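Local coordinates for 5' nucleotidase family protein (Staphylococcus aureus subsp. aureus, PDB 4Q7F) that belongs to the 5' nucleotidase family, pairing a calcineurin-like metallophosphoesterase domain that carries two metal ions with a 5'-nucleotidase C-terminal domain, at residues L107-F112 with C205-F210; T163-P168 with E226-A231; D27-I32 with H247-I252. All coordinates share one frame; numbering follows the deposited sequence.

Interaction 1: L107-F112 with C205-F210; sequences LGNHEF and CYHGGF. With MG (magnesium ion), chain B; 3D1 ((2R,3S,5R)-5-(6-amino-9H-purin-9-yl)-tetrahydro-2-(hydroxymethyl)furan-3-ol), chain D.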
loop_
_atom_site.group_PDB
_atom_site.type_symbol
_atom_site.label_atom_id
_atom_site.label_comp_id
_atom_site.label_asym_id
_atom_site.label_seq_id
_atom_site.Cartn_x
_atom_site.Cartn_y
_atom_site.Cartn_z
ATOM N N LEU A 107 4.518 3.769 -11.970
ATOM C CA LEU A 107 3.198 3.725 -11.385
ATOM C C LEU A 107 3.105 2.615 -10.392
ATOM O O LEU A 107 3.551 1.492 -10.652
ATOM C CB LEU A 107 2.134 3.460 -12.451
ATOM C CG LEU A 107 1.855 4.515 -13.502
ATOM C CD1 LEU A 107 0.893 3.937 -14.513
ATOM C CD2 LEU A 107 1.303 5.784 -12.866
ATOM N N GLY A 108 2.530 2.948 -9.239
ATOM C CA GLY A 108 2.237 1.973 -8.204
ATOM C C GLY A 108 0.736 1.716 -8.224
ATOM O O GLY A 108 -0.014 2.435 -8.889
ATOM N N ASN A 109 0.281 0.673 -7.516
ATOM C CA ASN A 109 -1.130 0.369 -7.498
ATOM C C ASN A 109 -2.021 1.466 -6.923
ATOM O O ASN A 109 -3.152 1.643 -7.377
ATOM C CB ASN A 109 -1.416 -0.956 -6.758
ATOM C CG ASN A 109 -0.889 -0.958 -5.336
ATOM O OD1 ASN A 109 0.324 -0.939 -5.112
ATOM N ND2 ASN A 109 -1.795 -1.053 -4.371
ATOM N N HIS A 110 -1.533 2.179 -5.919
ATOM C CA HIS A 110 -2.299 3.250 -5.277
ATOM C C HIS A 110 -2.499 4.486 -6.132
ATOM O O HIS A 110 -3.316 5.348 -5.801
ATOM C CB HIS A 110 -1.728 3.559 -3.878
ATOM C CG HIS A 110 -1.859 2.409 -2.937
ATOM N ND1 HIS A 110 -3.057 2.080 -2.346
ATOM C CD2 HIS A 110 -0.970 1.469 -2.531
ATOM C CE1 HIS A 110 -2.897 1.006 -1.594
ATOM N NE2 HIS A 110 -1.646 0.600 -1.711
ATOM N N GLU A 111 -1.766 4.581 -7.241
ATOM C CA GLU A 111 -2.010 5.661 -8.194
ATOM C C GLU A 111 -3.390 5.598 -8.833
ATOM O O GLU A 111 -3.846 6.583 -9.416
ATOM C CB GLU A 111 -0.947 5.694 -9.288
ATOM C CG GLU A 111 0.159 6.698 -8.997
ATOM C CD GLU A 111 1.072 6.246 -7.888
ATOM O OE1 GLU A 111 0.902 6.743 -6.761
ATOM O OE2 GLU A 111 1.922 5.375 -8.138
ATOM N N PHE A 112 -4.054 4.435 -8.731
ATOM C CA PHE A 112 -5.391 4.252 -9.279
ATOM C C PHE A 112 -6.523 4.463 -8.250
ATOM O O PHE A 112 -7.686 4.562 -8.633
ATOM C CB PHE A 112 -5.494 2.840 -9.897
ATOM C CG PHE A 112 -4.525 2.612 -11.036
ATOM C CD1 PHE A 112 -4.884 2.929 -12.349
ATOM C CD2 PHE A 112 -3.241 2.108 -10.797
ATOM C CE1 PHE A 112 -4.002 2.727 -13.399
ATOM C CE2 PHE A 112 -2.342 1.926 -11.845
ATOM C CZ PHE A 112 -2.733 2.211 -13.149
ATOM N N CYS A 205 12.844 -0.691 -13.324
ATOM C CA CYS A 205 12.157 -0.049 -12.196
ATOM C C CYS A 205 10.790 -0.692 -12.106
ATOM O O CYS A 205 9.874 -0.372 -12.865
ATOM C CB CYS A 205 12.019 1.457 -12.334
ATOM S SG CYS A 205 13.582 2.344 -12.355
ATOM N N TYR A 206 10.670 -1.607 -11.157
ATOM C CA TYR A 206 9.472 -2.390 -10.963
ATOM C C TYR A 206 8.762 -2.034 -9.684
ATOM O O TYR A 206 9.330 -2.171 -8.607
ATOM C CB TYR A 206 9.905 -3.856 -10.936
ATOM C CG TYR A 206 8.849 -4.882 -10.583
ATOM C CD1 TYR A 206 7.593 -4.876 -11.186
ATOM C CD2 TYR A 206 9.156 -5.928 -9.721
ATOM C CE1 TYR A 206 6.658 -5.861 -10.890
ATOM C CE2 TYR A 206 8.236 -6.905 -9.419
ATOM C CZ TYR A 206 6.990 -6.873 -10.005
ATOM O OH TYR A 206 6.094 -7.861 -9.692
ATOM N N HIS A 207 7.535 -1.527 -9.788
ATOM C CA HIS A 207 6.788 -1.279 -8.600
ATOM C C HIS A 207 6.168 -2.621 -8.205
ATOM O O HIS A 207 5.038 -2.895 -8.530
ATOM C CB HIS A 207 5.692 -0.262 -8.751
ATOM C CG HIS A 207 5.058 0.048 -7.441
ATOM N ND1 HIS A 207 5.560 1.002 -6.596
ATOM C CD2 HIS A 207 4.056 -0.561 -6.768
ATOM C CE1 HIS A 207 4.849 1.027 -5.487
ATOM N NE2 HIS A 207 3.935 0.086 -5.564
ATOM N N GLY A 208 6.976 -3.448 -7.557
ATOM C CA GLY A 208 6.593 -4.768 -7.111
ATOM C C GLY A 208 7.806 -5.269 -6.350
ATOM O O GLY A 208 8.866 -4.597 -6.349
ATOM N N GLY A 209 7.678 -6.434 -5.727
ATOM C CA GLY A 209 8.764 -6.984 -4.921
ATOM C C GLY A 209 9.157 -8.424 -5.195
ATOM O O GLY A 209 9.054 -8.913 -6.330
ATOM N N PHE A 210 9.587 -9.105 -4.135
ATOM C CA PHE A 210 10.103 -10.453 -4.236
ATOM C C PHE A 210 9.203 -11.460 -3.552
ATOM O O PHE A 210 8.838 -11.302 -2.381
ATOM C CB PHE A 210 11.519 -10.509 -3.663
ATOM C CG PHE A 210 12.436 -9.506 -4.290
ATOM C CD1 PHE A 210 12.835 -9.661 -5.608
ATOM C CD2 PHE A 210 12.832 -8.377 -3.600
ATOM C CE1 PHE A 210 13.649 -8.722 -6.217
ATOM C CE2 PHE A 210 13.654 -7.424 -4.207
ATOM C CZ PHE A 210 14.057 -7.598 -5.518
HETATM MG MG MG B . 2.180 -0.666 -3.856
HETATM O "O5'" 3D1 D . -0.718 -5.806 -1.432
HETATM C "C5'" 3D1 D . -1.841 -5.085 -0.935
HETATM C "C4'" 3D1 D . -1.682 -3.597 -1.198
HETATM O "O4'" 3D1 D . -2.941 -3.001 -0.924
HETATM C "C1'" 3D1 D . -2.892 -2.164 0.235
HETATM N N9 3D1 D . -4.111 -2.393 1.058
HETATM C C4 3D1 D . -5.247 -1.754 0.813
HETATM N N3 3D1 D . -5.621 -0.834 -0.105
HETATM C C2 3D1 D . -6.878 -0.351 -0.113
HETATM N N1 3D1 D . -7.829 -0.756 0.772
HETATM C C6 3D1 D . -7.584 -1.671 1.737
HETATM N N6 3D1 D . -8.567 -2.051 2.599
HETATM C C5 3D1 D . -6.225 -2.252 1.796
HETATM N N7 3D1 D . -5.572 -3.150 2.562
HETATM C C8 3D1 D . -4.297 -3.241 2.104
HETATM C "C2'" 3D1 D . -1.555 -2.434 0.910
HETATM C "C3'" 3D1 D . -0.714 -2.862 -0.279
HETATM O "O3'" 3D1 D . -0.214 -1.677 -0.934
HETATM O O HOH W 1 2.341 -0.959 -1.562
#
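The backbones of 107-112 and 205-210 come closest at G108 and H207, whose CA atoms lie 5.6 Å apart, where the loop after strand 104-105 passes the end of strand 201-207. G108, N109, H110 and E111 spell the GNHE signature of calcineurin-like metallophosphoesterases, and N109 to E111 form a short 3-10 turn. H207 does most of the touching. Its imidazole lies flat against the glycine, with G108 CA 3.5 Å from the ring centroid and almost on the normal, a CH-pi contact made possible by the bare backbone at that point. CG of H207 is anti to its backbone N (chi1 -174°), which carries the ring across to the other loop and aims NE2 at the magnesium, 2.6 Å away and in the ring plane. The other ring nitrogen, ND1, is hydrogen-bonded to N70 O, and the two anchors together fix the rotation of the ring. N109 reaches the same ion from the other segment, its OD1 2.3 Å from the magnesium. Its amide plane stands 48° from the plane of the H207 ring, and the two side chains cross at about a right angle. D72, H247 and a water complete the magnesium site. E111 turns back on its own loop: OE2 accepts the N-H of G108 at 2.7 Å, on the anti side of the carboxylate. The same carboxylate takes backbone N-H groups of D72, F73 and L74, so it ties the loop carrying N109 to the loop carrying D72. The H110 ring meets 3D1 at its edge, NE2 lying 2.8 Å from O3' of 3D1 in a nearly straight hydrogen bond, and that O3' is in turn 2.7 Å from the magnesium-bound water.

Interaction 2: T163-P168 with E226-A231; sequences TTQFIP and ENEGYA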
loop_
_atom_site.group_PDB
_atom_site.type_symbol
_atom_site.label_atom_id
_atom_site.label_comp_id
_atom_site.label_asym_id
_atom_site.label_seq_id
_atom_site.Cartn_x
_atom_site.Cartn_y
_atom_site.Cartn_z
ATOM N N THR A 163 4.934 -2.416 -13.446
ATOM C CA THR A 163 4.057 -2.338 -12.291
ATOM C C THR A 163 3.425 -3.704 -11.964
ATOM O O THR A 163 3.120 -4.507 -12.850
ATOM C CB THR A 163 2.933 -1.311 -12.564
ATOM O OG1 THR A 163 3.496 -0.005 -12.828
ATOM C CG2 THR A 163 1.998 -1.214 -11.381
ATOM N N THR A 164 3.260 -3.979 -10.689
ATOM C CA THR A 164 2.568 -5.232 -10.268
ATOM C C THR A 164 1.260 -5.439 -11.062
ATOM O O THR A 164 0.411 -4.532 -11.183
ATOM C CB THR A 164 2.303 -5.241 -8.755
ATOM O OG1 THR A 164 1.572 -6.441 -8.382
ATOM C CG2 THR A 164 1.513 -4.000 -8.336
ATOM N N GLN A 165 1.102 -6.640 -11.610
ATOM C CA GLN A 165 -0.076 -6.972 -12.406
ATOM C C GLN A 165 -1.320 -7.216 -11.555
ATOM O O GLN A 165 -2.409 -7.273 -12.091
ATOM C CB GLN A 165 0.184 -8.254 -13.214
ATOM C CG GLN A 165 0.313 -9.514 -12.353
ATOM C CD GLN A 165 0.789 -10.720 -13.137
ATOM O OE1 GLN A 165 0.356 -10.949 -14.251
ATOM N NE2 GLN A 165 1.672 -11.510 -12.541
ATOM N N PHE A 166 -1.168 -7.251 -10.237
ATOM C CA PHE A 166 -2.246 -7.712 -9.342
ATOM C C PHE A 166 -3.334 -6.685 -9.024
ATOM O O PHE A 166 -4.225 -6.967 -8.255
ATOM C CB PHE A 166 -1.597 -8.203 -8.044
ATOM C CG PHE A 166 -2.198 -9.459 -7.483
ATOM C CD1 PHE A 166 -2.037 -10.654 -8.156
ATOM C CD2 PHE A 166 -2.828 -9.468 -6.252
ATOM C CE1 PHE A 166 -2.548 -11.828 -7.646
ATOM C CE2 PHE A 166 -3.330 -10.645 -5.726
ATOM C CZ PHE A 166 -3.200 -11.825 -6.433
ATOM N N ILE A 167 -3.257 -5.506 -9.632
ATOM C CA ILE A 167 -4.221 -4.424 -9.403
ATOM C C ILE A 167 -5.723 -4.820 -9.428
ATOM O O ILE A 167 -6.487 -4.303 -8.603
ATOM C CB ILE A 167 -3.900 -3.209 -10.301
ATOM C CG1 ILE A 167 -2.548 -2.604 -9.867
ATOM C CG2 ILE A 167 -5.003 -2.168 -10.201
ATOM C CD1 ILE A 167 -1.925 -1.543 -10.787
ATOM N N PRO A 168 -6.159 -5.716 -10.365
ATOM C CA PRO A 168 -7.557 -6.153 -10.364
ATOM C C PRO A 168 -8.026 -6.790 -9.065
ATOM O O PRO A 168 -9.220 -6.781 -8.785
ATOM C CB PRO A 168 -7.608 -7.174 -11.520
ATOM C CG PRO A 168 -6.574 -6.662 -12.472
ATOM C CD PRO A 168 -5.456 -6.203 -11.566
ATOM N N GLU A 226 1.468 -11.637 -7.921
ATOM C CA GLU A 226 1.483 -10.259 -7.408
ATOM C C GLU A 226 2.895 -9.707 -7.492
ATOM O O GLU A 226 3.124 -8.593 -7.973
ATOM C CB GLU A 226 1.024 -10.195 -5.938
ATOM C CG GLU A 226 1.264 -8.811 -5.308
ATOM C CD GLU A 226 0.861 -8.705 -3.838
ATOM O OE1 GLU A 226 1.125 -7.639 -3.230
ATOM O OE2 GLU A 226 0.297 -9.674 -3.290
ATOM N N ASN A 227 3.834 -10.509 -6.998
ATOM C CA ASN A 227 5.241 -10.160 -6.963
ATOM C C ASN A 227 5.992 -11.137 -7.823
ATOM O O ASN A 227 5.890 -12.357 -7.622
ATOM C CB ASN A 227 5.746 -10.230 -5.517
ATOM C CG ASN A 227 5.146 -9.146 -4.646
ATOM O OD1 ASN A 227 5.371 -7.962 -4.884
ATOM N ND2 ASN A 227 4.403 -9.548 -3.615
ATOM N N GLU A 228 6.740 -10.605 -8.782
ATOM C CA GLU A 228 7.478 -11.424 -9.733
ATOM C C GLU A 228 8.967 -11.089 -9.780
ATOM O O GLU A 228 9.658 -11.481 -10.718
ATOM C CB GLU A 228 6.912 -11.178 -11.135
ATOM C CG GLU A 228 5.396 -11.192 -11.244
ATOM C CD GLU A 228 4.913 -10.895 -12.653
ATOM O OE1 GLU A 228 5.263 -11.653 -13.572
ATOM O OE2 GLU A 228 4.151 -9.931 -12.839
ATOM N N GLY A 229 9.462 -10.364 -8.784
ATOM C CA GLY A 229 10.851 -9.926 -8.771
ATOM C C GLY A 229 11.887 -11.035 -8.785
ATOM O O GLY A 229 12.914 -10.922 -9.460
ATOM N N TYR A 230 11.633 -12.110 -8.044
ATOM C CA TYR A 230 12.591 -13.203 -7.998
ATOM C C TYR A 230 12.684 -13.902 -9.352
ATOM O O TYR A 230 13.783 -14.117 -9.872
ATOM C CB TYR A 230 12.269 -14.213 -6.901
ATOM C CG TYR A 230 13.351 -15.250 -6.775
ATOM C CD1 TYR A 230 13.341 -16.398 -7.567
ATOM C CD2 TYR A 230 14.398 -15.076 -5.885
ATOM C CE1 TYR A 230 14.349 -17.341 -7.474
ATOM C CE2 TYR A 230 15.406 -16.023 -5.774
ATOM C CZ TYR A 230 15.380 -17.147 -6.572
ATOM O OH TYR A 230 16.387 -18.076 -6.462
ATOM N N ALA A 231 11.535 -14.253 -9.920
ATOM C CA ALA A 231 11.503 -14.919 -11.221
ATOM C C ALA A 231 12.202 -14.050 -12.276
ATOM O O ALA A 231 12.862 -14.565 -13.171
ATOM C CB ALA A 231 10.076 -15.210 -11.632
HETATM O O HOH W 2 3.608 -8.378 -10.811
#
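F166 overlaps E226 with one face of its ring: CB of E226 sits toward the rim, 3.9 Å from the centroid and 21° off the normal, a CH-pi contact. The extended E226 chain, CG anti to the backbone N (chi1 170°), leads its carboxylate to H247, where OE1 accepts the bond from NE2, and to the bound 3D1. T164 OG1 donates to E226 O at 2.7 Å, in the carbonyl plane and on a lone pair, and weakly receives the N-H of F166. A water joins the two segments, accepting from Q165 N and lying within reach of both E226 O (2.9 Å) and E228 OE2 (2.6 Å). The Q165 side chain crosses that of E228 at about a right angle, amide and carboxylate planes 14° apart; NE2 lies 3.0 Å from E228 OE2, too poorly angled for a hydrogen bond, and is bonded to G225 O. E228, at the N-cap position of helix 229-236, is anchored through OE1 to S183 and through OE2 to A184 N. The loop after strand 155-163 is thus joined to the lead-in of helix 229-236, following the neighbouring parallel strand 201-207, beside the dimetal site of a calcineurin-like phosphoesterase fold, with E226 lining the 3D1 pocket.

Interaction 3: D27-I32 with H247-I252; sequences DVHGYI and HQHRQI. With MN (manganese (II) ion), chain C; MG (magnesium ion), chain B.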
loop_
_atom_site.group_PDB
_atom_site.type_symbol
_atom_site.label_atom_id
_atom_site.label_comp_id
_atom_site.label_asym_id
_atom_site.label_seq_id
_atom_site.Cartn_x
_atom_site.Cartn_y
_atom_site.Cartn_z
ATOM N N ASP A 27 7.324 4.328 -2.722
ATOM C CA ASP A 27 6.239 4.295 -1.758
ATOM C C ASP A 27 6.294 5.459 -0.763
ATOM O O ASP A 27 6.191 5.282 0.447
ATOM C CB ASP A 27 6.218 2.922 -1.063
ATOM C CG ASP A 27 6.097 1.754 -2.058
ATOM O OD1 ASP A 27 7.107 1.333 -2.679
ATOM O OD2 ASP A 27 4.995 1.166 -2.157
ATOM N N VAL A 28 6.506 6.664 -1.299
ATOM C CA VAL A 28 6.531 7.865 -0.499
ATOM C C VAL A 28 5.159 8.090 0.130
ATOM O O VAL A 28 5.046 8.568 1.286
ATOM C CB VAL A 28 6.974 9.056 -1.331
ATOM C CG1 VAL A 28 6.938 10.320 -0.479
ATOM C CG2 VAL A 28 8.377 8.761 -1.836
ATOM N N HIS A 29 4.135 7.721 -0.643
ATOM C CA HIS A 29 2.749 7.704 -0.203
ATOM C C HIS A 29 2.188 9.023 0.280
ATOM O O HIS A 29 1.348 9.055 1.177
ATOM C CB HIS A 29 2.541 6.608 0.856
ATOM C CG HIS A 29 2.318 5.244 0.280
ATOM N ND1 HIS A 29 1.196 4.933 -0.450
ATOM C CD2 HIS A 29 3.030 4.097 0.381
ATOM C CE1 HIS A 29 1.231 3.656 -0.793
ATOM N NE2 HIS A 29 2.336 3.127 -0.305
ATOM N N GLY A 30 2.694 10.117 -0.289
ATOM C CA GLY A 30 2.195 11.444 0.060
ATOM C C GLY A 30 2.696 11.939 1.393
ATOM O O GLY A 30 2.107 12.876 1.959
ATOM N N TYR A 31 3.746 11.289 1.927
ATOM C CA TYR A 31 4.418 11.754 3.133
ATOM C C TYR A 31 5.548 12.688 2.672
ATOM O O TYR A 31 6.665 12.264 2.394
ATOM C CB TYR A 31 4.948 10.608 3.965
ATOM C CG TYR A 31 3.825 9.859 4.635
ATOM C CD1 TYR A 31 3.161 8.842 3.985
ATOM C CD2 TYR A 31 3.380 10.232 5.894
ATOM C CE1 TYR A 31 2.101 8.167 4.588
ATOM C CE2 TYR A 31 2.318 9.572 6.506
ATOM C CZ TYR A 31 1.685 8.547 5.836
ATOM O OH TYR A 31 0.632 7.896 6.422
ATOM N N ILE A 32 5.204 13.959 2.573
ATOM C CA ILE A 32 6.094 15.005 2.099
ATOM C C ILE A 32 6.768 15.686 3.295
ATOM O O ILE A 32 7.985 15.864 3.323
ATOM C CB ILE A 32 5.279 16.063 1.333
ATOM C CG1 ILE A 32 4.522 15.427 0.162
ATOM C CG2 ILE A 32 6.188 17.212 0.868
ATOM C CD1 ILE A 32 5.383 14.734 -0.854
ATOM N N HIS A 247 6.791 -1.477 -3.471
ATOM C CA HIS A 247 5.518 -2.136 -3.159
ATOM C C HIS A 247 5.406 -2.861 -1.842
ATOM O O HIS A 247 4.371 -2.765 -1.178
ATOM C CB HIS A 247 5.144 -3.109 -4.297
ATOM C CG HIS A 247 3.836 -3.802 -4.108
ATOM N ND1 HIS A 247 2.638 -3.123 -4.070
ATOM C CD2 HIS A 247 3.525 -5.116 -3.988
ATOM C CE1 HIS A 247 1.651 -3.980 -3.925
ATOM N NE2 HIS A 247 2.161 -5.198 -3.870
ATOM N N GLN A 248 6.442 -3.614 -1.480
ATOM C CA GLN A 248 6.422 -4.363 -0.245
ATOM C C GLN A 248 6.906 -3.539 0.943
ATOM O O GLN A 248 6.775 -3.993 2.073
ATOM C CB GLN A 248 7.251 -5.635 -0.389
ATOM C CG GLN A 248 6.684 -6.657 -1.377
ATOM C CD GLN A 248 7.624 -7.854 -1.539
ATOM O OE1 GLN A 248 8.832 -7.680 -1.677
ATOM N NE2 GLN A 248 7.077 -9.059 -1.506
ATOM N N HIS A 249 7.475 -2.341 0.694
ATOM C CA HIS A 249 7.954 -1.463 1.768
ATOM C C HIS A 249 9.124 -2.069 2.555
ATOM O O HIS A 249 9.345 -1.747 3.729
ATOM C CB HIS A 249 6.826 -1.136 2.728
ATOM C CG HIS A 249 5.660 -0.463 2.092
ATOM N ND1 HIS A 249 4.625 0.066 2.826
ATOM C CD2 HIS A 249 5.406 -0.146 0.803
ATOM C CE1 HIS A 249 3.748 0.621 2.007
ATOM N NE2 HIS A 249 4.219 0.540 0.781
ATOM N N ARG A 250 9.860 -2.960 1.918
ATOM C CA ARG A 250 11.013 -3.579 2.541
ATOM C C ARG A 250 12.267 -2.751 2.256
ATOM O O ARG A 250 12.270 -1.926 1.336
ATOM C CB ARG A 250 11.187 -4.968 1.972
ATOM C CG ARG A 250 9.990 -5.862 2.239
ATOM C CD ARG A 250 10.018 -7.078 1.351
ATOM N NE ARG A 250 11.077 -7.987 1.746
ATOM C CZ ARG A 250 11.325 -9.148 1.153
ATOM N NH1 ARG A 250 10.622 -9.527 0.092
ATOM N NH2 ARG A 250 12.308 -9.917 1.601
ATOM N N GLN A 251 13.313 -2.977 3.068
ATOM C CA GLN A 251 14.587 -2.281 2.932
ATOM C C GLN A 251 15.631 -3.274 2.465
ATOM O O GLN A 251 16.098 -4.129 3.236
ATOM C CB GLN A 251 14.953 -1.577 4.229
ATOM C CG GLN A 251 13.866 -0.572 4.586
ATOM C CD GLN A 251 14.278 0.434 5.615
ATOM O OE1 GLN A 251 15.321 0.306 6.245
ATOM N NE2 GLN A 251 13.451 1.463 5.790
ATOM N N ILE A 252 15.938 -3.186 1.176
ATOM C CA ILE A 252 16.848 -4.106 0.525
ATOM C C ILE A 252 17.858 -3.355 -0.312
ATOM O O ILE A 252 17.494 -2.415 -1.002
ATOM C CB ILE A 252 16.052 -5.043 -0.415
ATOM C CG1 ILE A 252 15.116 -5.931 0.416
ATOM C CG2 ILE A 252 16.980 -5.917 -1.245
ATOM C CD1 ILE A 252 14.187 -6.774 -0.421
HETATM MN MN MN C . 3.036 1.158 -1.167
HETATM MG MG MG B . 2.180 -0.666 -3.856
HETATM O O HOH W 3 8.925 -0.241 -1.116
HETATM O O HOH W 1 2.341 -0.959 -1.562
HETATM O O HOH W 4 1.018 0.510 0.042
#
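D27, H29 and H249 converge on the manganese in the dimetal site of the calcineurin-like fold, where D27 and H29 supply the DxH motif and H247 and H249 the GHxH motif. D27 gives OD2 at 2.2 Å, H29 its NE2 and H249 its NE2, the last at 2.4 Å from the ion. The imidazoles of H29 and H249 meet rim to rim with planes 69° apart, so that each points a ring nitrogen at the metal without lying over the other. D27 OD2 comes in at the edge of the H249 ring. Two waters and D72 fill the remaining positions. One of those waters, 2.3 Å from the manganese, is shared with the magnesium, which H247 binds through ND1 in its ring plane. D27 divides its carboxylate between the first shell and the backbone: CG lies anti to the carbonyl carbon (chi1 -57°), and while OD2 holds manganese, OD1 accepts the backbone N-H of H247 on its syn side at 2.9 Å. A ligand of one metal thereby positions the backbone carrying a ligand of the other. In the second shell, Q75 O holds H29 through ND1, the ring nitrogen that does not bind metal. A further water donates to D27 OD1 and weakly accepts from H249 N, while the shared water donates to H247 O at 2.7 Å.

All three contacts fall within the calcineurin-like phosphoesterase range, on loops at strand ends of its two mixed sheets and at the start of helix 229-236. In chain order the segments run 27-32, 107-112, 163-168, 205-210, 226-231, 247-252: interaction 3 encloses the others, and interactions 1 and 2 interleave. The centres of interactions 1 and 2 are 8 Å apart, those of 1 and 3 10 Å, and those of 2 and 3 16 Å. Interaction 1 thus lies nearest to both others, sharing magnesium and a bridging water with interaction 3, while 2 and 3 also meet directly through E226 and H247. Segments distant in sequence build one site, two metals beside the 3D1 pocket.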